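Alpha-galactosidase (Thermus thermophilus, PDB 6LCJ) probably hydrolyses terminal alpha-galactosyl residues from galactosides, as a thermostable, hexameric member of glycoside hydrolase family GH36. Local coordinates at residues E[43-48]-E[57-62]. Numbering follows the deposited sequence.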
loop_
_atom_site.group_PDB
_atom_site.type_symbol
_atom_site.label_atom_id
_atom_site.label_comp_id
_atom_site.label_asym_id
_atom_site.label_seq_id
_atom_site.Cartn_x
_atom_site.Cartn_y
_atom_site.Cartn_z
ATOM N N LYS E 43 29.459 -9.701 -21.620
ATOM C CA LYS E 43 29.822 -9.431 -20.232
ATOM C C LYS E 43 29.775 -7.952 -19.862
ATOM O O LYS E 43 29.731 -7.628 -18.670
ATOM C CB LYS E 43 31.224 -9.972 -19.928
ATOM C CG LYS E 43 31.444 -11.424 -20.342
ATOM C CD LYS E 43 30.748 -12.402 -19.383
ATOM C CE LYS E 43 30.696 -13.815 -19.967
ATOM N NZ LYS E 43 32.040 -14.298 -20.429
ATOM N N GLY E 44 29.778 -7.051 -20.830
ATOM C CA GLY E 44 29.638 -5.639 -20.533
ATOM C C GLY E 44 28.773 -4.931 -21.552
ATOM O O GLY E 44 28.729 -5.294 -22.730
ATOM N N PHE E 45 28.075 -3.906 -21.076
ATOM C CA PHE E 45 27.326 -2.981 -21.916
ATOM C C PHE E 45 27.946 -1.597 -21.775
ATOM O O PHE E 45 28.200 -1.136 -20.654
ATOM C CB PHE E 45 25.840 -2.953 -21.527
ATOM C CG PHE E 45 25.044 -1.788 -22.146
ATOM C CD1 PHE E 45 24.973 -1.617 -23.524
ATOM C CD2 PHE E 45 24.351 -0.889 -21.337
ATOM C CE1 PHE E 45 24.232 -0.569 -24.085
ATOM C CE2 PHE E 45 23.602 0.163 -21.896
ATOM C CZ PHE E 45 23.549 0.324 -23.263
ATOM N N PHE E 46 28.214 -0.944 -22.905
ATOM C CA PHE E 46 28.711 0.424 -22.855
ATOM C C PHE E 46 27.529 1.377 -22.665
ATOM O O PHE E 46 26.683 1.549 -23.560
ATOM C CB PHE E 46 29.502 0.788 -24.103
ATOM C CG PHE E 46 29.981 2.211 -24.092
ATOM C CD1 PHE E 46 30.894 2.631 -23.144
ATOM C CD2 PHE E 46 29.490 3.139 -24.999
ATOM C CE1 PHE E 46 31.331 3.953 -23.113
ATOM C CE2 PHE E 46 29.931 4.449 -24.982
ATOM C CZ PHE E 46 30.853 4.856 -24.038
ATOM N N ARG E 47 27.485 2.006 -21.504
ATOM C CA ARG E 47 26.380 2.858 -21.112
ATOM C C ARG E 47 26.820 4.296 -21.353
ATOM O O ARG E 47 27.579 4.859 -20.562
ATOM C CB ARG E 47 26.017 2.590 -19.655
ATOM C CG ARG E 47 24.688 3.180 -19.224
ATOM C CD ARG E 47 24.854 4.576 -18.653
ATOM N NE ARG E 47 23.565 5.113 -18.241
ATOM C CZ ARG E 47 23.357 6.375 -17.892
ATOM N NH1 ARG E 47 24.361 7.239 -17.903
ATOM N NH2 ARG E 47 22.142 6.778 -17.527
ATOM N N HIS E 48 26.363 4.885 -22.457
ATOM C CA HIS E 48 26.703 6.269 -22.784
ATOM C C HIS E 48 25.619 7.233 -22.288
ATOM O O HIS E 48 24.504 7.264 -22.822
ATOM C CB HIS E 48 26.917 6.453 -24.276
ATOM C CG HIS E 48 27.447 7.810 -24.595
ATOM N ND1 HIS E 48 26.720 8.755 -25.286
ATOM C CD2 HIS E 48 28.595 8.421 -24.211
ATOM C CE1 HIS E 48 27.417 9.875 -25.353
ATOM N NE2 HIS E 48 28.560 9.699 -24.711
ATOM N N ALA E 57 30.254 4.713 -19.072
ATOM C CA ALA E 57 31.075 3.645 -18.512
ATOM C C ALA E 57 30.548 2.300 -18.987
ATOM O O ALA E 57 29.420 2.198 -19.473
ATOM C CB ALA E 57 31.089 3.685 -16.979
ATOM N N TRP E 58 31.384 1.267 -18.824
ATOM C CA TRP E 58 30.975 -0.116 -19.046
ATOM C C TRP E 58 30.297 -0.648 -17.791
ATOM O O TRP E 58 30.845 -0.543 -16.690
ATOM C CB TRP E 58 32.181 -0.993 -19.396
ATOM C CG TRP E 58 32.728 -0.750 -20.781
ATOM C CD1 TRP E 58 33.740 0.109 -21.134
ATOM C CD2 TRP E 58 32.270 -1.350 -22.000
ATOM N NE1 TRP E 58 33.943 0.066 -22.497
ATOM C CE2 TRP E 58 33.058 -0.819 -23.052
ATOM C CE3 TRP E 58 31.277 -2.288 -22.305
ATOM C CZ2 TRP E 58 32.886 -1.200 -24.378
ATOM C CZ3 TRP E 58 31.102 -2.660 -23.625
ATOM C CH2 TRP E 58 31.907 -2.117 -24.648
ATOM N N VAL E 59 29.101 -1.208 -17.950
ATOM C CA VAL E 59 28.354 -1.745 -16.821
ATOM C C VAL E 59 27.976 -3.196 -17.104
ATOM O O VAL E 59 28.071 -3.691 -18.229
ATOM C CB VAL E 59 27.084 -0.920 -16.498
ATOM C CG1 VAL E 59 27.420 0.541 -16.353
ATOM C CG2 VAL E 59 26.011 -1.148 -17.559
ATOM N N ASP E 60 27.528 -3.865 -16.046
ATOM C CA ASP E 60 27.038 -5.231 -16.131
ATOM C C ASP E 60 25.548 -5.181 -16.440
ATOM O O ASP E 60 24.765 -4.740 -15.585
ATOM C CB ASP E 60 27.295 -5.959 -14.817
ATOM C CG ASP E 60 26.951 -7.443 -14.869
ATOM O OD1 ASP E 60 26.318 -7.917 -15.841
ATOM O OD2 ASP E 60 27.326 -8.142 -13.902
ATOM N N PRO E 61 25.103 -5.623 -17.618
ATOM C CA PRO E 61 23.674 -5.547 -17.926
ATOM C C PRO E 61 22.847 -6.542 -17.151
ATOM O O PRO E 61 21.618 -6.531 -17.297
ATOM C CB PRO E 61 23.613 -5.843 -19.433
ATOM C CG PRO E 61 24.985 -6.328 -19.828
ATOM C CD PRO E 61 25.829 -6.451 -18.597
ATOM N N ALA E 62 23.477 -7.422 -16.366
ATOM C CA ALA E 62 22.719 -8.386 -15.575
ATOM C C ALA E 62 22.115 -7.727 -14.342
ATOM O O ALA E 62 20.974 -8.022 -13.970
ATOM C CB ALA E 62 23.615 -9.554 -15.169
#
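Strands 44-48 and 56-59 form a beta hairpin at one margin of an antiparallel sheet, with 56-59 at one edge of that sheet within this chain. Four backbone bonds hold the two arms together. Phe45 and Val59 are a hydrogen-bonded pair, and the bond from Phe45 N to Val59 O (2.9 Å) is almost straight and runs nearly along the C=O axis. Arg47 and Ala57 form the next such pair; there Ala57 N reaches Arg47 O at 3.1 Å from above the carbonyl plane.

Between them Phe46 and Trp58 face each other as a non-hydrogen-bonded pair, their CA atoms 4.5 Å apart. Trp58 makes the largest contribution to the contact. Its CB lies near Phe45 O, and chi1 of -72° sets CG anti to the carbonyl carbon, so that the indole lies across the neighbouring strand. CE3 meets Phe46 N at 3.4 Å, CZ3 has Gly44 O at the ring edge, and CH2 touches Phe46 CB. That CB stands 3.7 Å from the centroid of the six-membered ring, almost on its normal, a CH-pi contact. The Phe46 ring turns its edge to the face of the five-membered ring, with the planes at 54°, and CD1 approaches NE1. An alanine in place of Trp58 would remove the indole from over Phe46 CB and from beside Gly44 O, and would probably loosen the packing of the edge strand on strand 44-48.

On the other face Val59 CG2 meets the edge of the Phe45 ring at CD2 (4.1 Å), while Pro61 CG packs on Phe45 CB. Arg47 leads away to a salt bridge with Asp78. Arg97, from strand 93-97, makes a cation-pi contact with Trp58, so the indole packs on the neighbouring strand and probably also offers its pi electrons to the guanidinium of Arg97.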